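Side-chain contact in stage 0 sporulation protein A homolog (PDB 3MJQ), which may take part in the regulation of sporulation gene expression in response to nutritional stress, the crystallised piece being its PAS domain: residues R20-N25 / G92-E97. The protein carries 1 engineered substitution. Sequence-based numbering, arbitrary orientation.
Sequences RLLYAN and GKWHNE
W94 lays one face of its indole against L22. CB of L22 stands over the centre of the ring, 4.2 Å above its plane. The two side chains overlap head to tail, and CD2 of L22 reaches back to CB of W94 at 4.2 Å. In L22 the first torsion sets CG anti to the carbonyl carbon (chi1 -76°), which carries the branch along the indole towards the tryptophan backbone. Y23 adds a smaller apolar contact. Its CB meets CZ2 of W94 obliquely at 4.4 Å, while its phenol turns off from the indole, with CG anti to the backbone N (chi1 175°).

The carbonyl O of L22 is the nearest polar atom of segment 20-25 to the indole. It lies 4.0 Å from CH2 of W94, a loose approach and not a hydrogen bond. Behind the tryptophan, CE3 of W94 sits over the ring of H95, near its margin.

L22 and Y23 form a classic beta bulge opposite I14 of strand 11-16. The bulge breaks edge strand 21-24 of the antiparallel PAS sheet. W94 comes from the turn between strands 82-93 and 98-106, far away in sequence. The contact lies at the subunit interface, where F4 of the second subunit meets the W94 ring edge-to-face.

This is a small apolar surface patch, partly open to solvent. Van der Waals packing and partial shielding from water hold it. With no polar link between the segments, it depends on fit of shape and probably gives little directional control.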
ATOM      1  N   ARG A  20     -10.375  14.276  -6.702  1.00 58.41           N
ATOM      2  CA  ARG A  20     -11.045  14.445  -5.423  1.00 73.70           C
ATOM      3  C   ARG A  20     -10.658  13.313  -4.464  1.00 81.12           C
ATOM      4  O   ARG A  20     -10.384  12.184  -4.884  1.00 84.06           O
ATOM      5  CB  ARG A  20     -12.571  14.515  -5.607  1.00 80.65           C
ATOM      6  CG  ARG A  20     -13.088  15.849  -6.161  1.00 91.95           C
ATOM      7  CD  ARG A  20     -12.377  17.040  -5.513  1.00 96.54           C
ATOM      8  NE  ARG A  20     -13.235  18.217  -5.391  1.00 92.29           N
ATOM      9  CZ  ARG A  20     -14.196  18.357  -4.478  1.00101.96           C
ATOM     10  NH1 ARG A  20     -14.429  17.390  -3.598  1.00110.74           N
ATOM     11  NH2 ARG A  20     -14.922  19.466  -4.435  1.00109.26           N
ATOM     12  N   LEU A  21     -10.628  13.631  -3.173  1.00 83.70           N
ATOM     13  CA  LEU A  21     -10.258  12.662  -2.152  1.00 75.67           C
ATOM     14  C   LEU A  21     -11.385  11.760  -1.673  1.00 76.98           C
ATOM     15  O   LEU A  21     -12.120  12.107  -0.748  1.00 74.88           O
ATOM     16  CB  LEU A  21      -9.637  13.376  -0.948  1.00 76.28           C
ATOM     17  CG  LEU A  21      -8.112  13.588  -0.938  1.00 74.08           C
ATOM     18  CD1 LEU A  21      -7.656  14.323  -2.195  1.00 71.52           C
ATOM     19  CD2 LEU A  21      -7.720  14.377   0.304  1.00 75.24           C
ATOM     20  N   LEU A  22     -11.499  10.594  -2.299  1.00 80.93           N
ATOM     21  CA  LEU A  22     -12.511   9.612  -1.936  1.00 83.61           C
ATOM     22  C   LEU A  22     -12.278   9.080  -0.517  1.00 81.50           C
ATOM     23  O   LEU A  22     -13.221   8.951   0.263  1.00 86.37           O
ATOM     24  CB  LEU A  22     -12.483   8.458  -2.938  1.00 78.52           C
ATOM     25  CG  LEU A  22     -13.113   8.688  -4.315  1.00 79.11           C
ATOM     26  CD1 LEU A  22     -13.000  10.134  -4.724  1.00 79.09           C
ATOM     27  CD2 LEU A  22     -12.430   7.788  -5.327  1.00 67.34           C
ATOM     28  N   TYR A  23     -11.019   8.784  -0.189  1.00 80.23           N
ATOM     29  CA  TYR A  23     -10.653   8.265   1.131  1.00 81.62           C
ATOM     30  C   TYR A  23      -9.330   8.800   1.675  1.00 79.91           C
ATOM     31  O   TYR A  23      -8.414   9.096   0.915  1.00 87.24           O
ATOM     32  CB  TYR A  23     -10.553   6.749   1.090  1.00 89.40           C
ATOM     33  CG  TYR A  23     -10.067   6.166   2.387  1.00 93.41           C
ATOM     34  CD1 TYR A  23     -10.928   6.005   3.461  1.00 97.65           C
ATOM     35  CD2 TYR A  23      -8.737   5.800   2.546  1.00 94.51           C
ATOM     36  CE1 TYR A  23     -10.480   5.487   4.658  1.00101.73           C
ATOM     37  CE2 TYR A  23      -8.274   5.284   3.736  1.00 99.67           C
ATOM     38  CZ  TYR A  23      -9.151   5.127   4.793  1.00104.57           C
ATOM     39  OH  TYR A  23      -8.708   4.590   5.979  1.00106.30           O
ATOM     40  N   ALA A  24      -9.239   8.888   2.997  1.00 71.54           N
ATOM     41  CA  ALA A  24      -8.030   9.357   3.662  1.00 68.02           C
ATOM     42  C   ALA A  24      -8.053   8.832   5.077  1.00 73.72           C
ATOM     43  O   ALA A  24      -9.121   8.593   5.621  1.00 80.51           O
ATOM     44  CB  ALA A  24      -7.981  10.865   3.671  1.00 49.37           C
ATOM     45  N   ASN A  25      -6.879   8.659   5.674  1.00 73.49           N
ATOM     46  CA  ASN A  25      -6.792   8.145   7.030  1.00 80.74           C
ATOM     47  C   ASN A  25      -6.306   9.181   8.021  1.00 74.28           C
ATOM     48  O   ASN A  25      -5.745  10.207   7.648  1.00 74.18           O
ATOM     49  CB  ASN A  25      -5.883   6.910   7.079  1.00 80.28           C
ATOM     50  CG  ASN A  25      -4.447   7.205   6.641  1.00 83.40           C
ATOM     51  OD1 ASN A  25      -4.108   8.333   6.299  1.00 81.48           O
ATOM     52  ND2 ASN A  25      -3.603   6.184   6.653  1.00 84.81           N
ATOM     53  N   GLY A  92      -6.623   1.359  -8.718  1.00 82.44           N
ATOM     54  CA  GLY A  92      -7.717   0.536  -8.240  1.00 93.61           C
ATOM     55  C   GLY A  92      -9.020   1.114  -8.749  1.00 97.08           C
ATOM     56  O   GLY A  92      -9.024   1.873  -9.718  1.00 93.59           O
ATOM     57  N   LYS A  93     -10.128   0.757  -8.109  1.00107.45           N
ATOM     58  CA  LYS A  93     -11.460   1.263  -8.469  1.00115.67           C
ATOM     59  C   LYS A  93     -12.218   1.300  -7.158  1.00118.88           C
ATOM     60  O   LYS A  93     -12.261   0.296  -6.453  1.00119.55           O
ATOM     61  CB  LYS A  93     -12.126   0.336  -9.480  1.00119.33           C
ATOM     62  CG  LYS A  93     -11.539   0.498 -10.868  1.00121.09           C
ATOM     63  CD  LYS A  93     -11.114  -0.837 -11.449  1.00122.28           C
ATOM     64  CE  LYS A  93     -12.087  -1.304 -12.512  1.00125.64           C
ATOM     65  NZ  LYS A  93     -12.478  -0.160 -13.387  1.00127.39           N
ATOM     66  N   TRP A  94     -12.811   2.440  -6.805  1.00122.43           N
ATOM     67  CA  TRP A  94     -13.463   2.490  -5.497  1.00126.09           C
ATOM     68  C   TRP A  94     -14.628   1.559  -5.470  1.00138.45           C
ATOM     69  O   TRP A  94     -14.538   0.448  -4.925  1.00141.51           O
ATOM     70  CB  TRP A  94     -13.914   3.887  -5.102  1.00115.21           C
ATOM     71  CG  TRP A  94     -13.693   4.027  -3.638  1.00111.14           C
ATOM     72  CD1 TRP A  94     -12.649   3.493  -2.931  1.00106.28           C
ATOM     73  CD2 TRP A  94     -14.514   4.713  -2.682  1.00116.04           C
ATOM     74  NE1 TRP A  94     -12.767   3.795  -1.598  1.00105.75           N
ATOM     75  CE2 TRP A  94     -13.902   4.536  -1.411  1.00113.86           C
ATOM     76  CE3 TRP A  94     -15.707   5.443  -2.765  1.00120.17           C
ATOM     77  CZ2 TRP A  94     -14.439   5.088  -0.235  1.00119.21           C
ATOM     78  CZ3 TRP A  94     -16.243   5.991  -1.586  1.00123.40           C
ATOM     79  CH2 TRP A  94     -15.610   5.800  -0.341  1.00123.89           C
ATOM     80  N   HIS A  95     -15.726   2.012  -6.032  1.00140.01           N
ATOM     81  CA  HIS A  95     -16.857   1.145  -6.136  1.00142.41           C
ATOM     82  C   HIS A  95     -16.910   0.788  -7.618  1.00139.27           C
ATOM     83  O   HIS A  95     -16.729  -0.380  -8.027  1.00138.19           O
ATOM     84  CB  HIS A  95     -18.097   1.853  -5.622  1.00143.37           C
ATOM     85  CG  HIS A  95     -18.137   1.982  -4.135  1.00142.28           C
ATOM     86  ND1 HIS A  95     -18.764   3.036  -3.500  1.00140.14           N
ATOM     87  CD2 HIS A  95     -17.611   1.212  -3.157  1.00142.23           C
ATOM     88  CE1 HIS A  95     -18.617   2.903  -2.193  1.00138.96           C
ATOM     89  NE2 HIS A  95     -17.920   1.805  -1.953  1.00141.15           N
ATOM     90  N   ASN A  96     -17.177   1.807  -8.444  1.00134.04           N
ATOM     91  CA  ASN A  96     -17.219   1.625  -9.907  1.00131.12           C
ATOM     92  C   ASN A  96     -16.199   2.279 -10.862  1.00124.04           C
ATOM     93  O   ASN A  96     -15.957   1.761 -11.960  1.00119.54           O
ATOM     94  CB  ASN A  96     -18.593   2.005 -10.463  1.00135.50           C
ATOM     95  CG  ASN A  96     -19.547   0.869 -10.451  1.00141.26           C
ATOM     96  OD1 ASN A  96     -19.158  -0.295 -10.575  1.00141.77           O
ATOM     97  ND2 ASN A  96     -20.821   1.187 -10.290  1.00143.45           N
ATOM     98  N   GLU A  97     -15.608   3.397 -10.455  1.00123.43           N
ATOM     99  CA  GLU A  97     -14.758   4.166 -11.364  1.00122.76           C
ATOM    100  C   GLU A  97     -13.283   4.171 -11.078  1.00117.22           C
ATOM    101  O   GLU A  97     -12.863   4.139  -9.926  1.00118.81           O
ATOM    102  CB  GLU A  97     -15.286   5.595 -11.415  1.00127.41           C
ATOM    103  CG  GLU A  97     -16.775   5.661 -11.818  1.00133.46           C
ATOM    104  CD  GLU A  97     -16.979   5.689 -13.325  1.00134.80           C
ATOM    105  OE1 GLU A  97     -16.934   6.803 -13.896  1.00136.61           O
ATOM    106  OE2 GLU A  97     -17.168   4.607 -13.935  1.00132.25           O
TER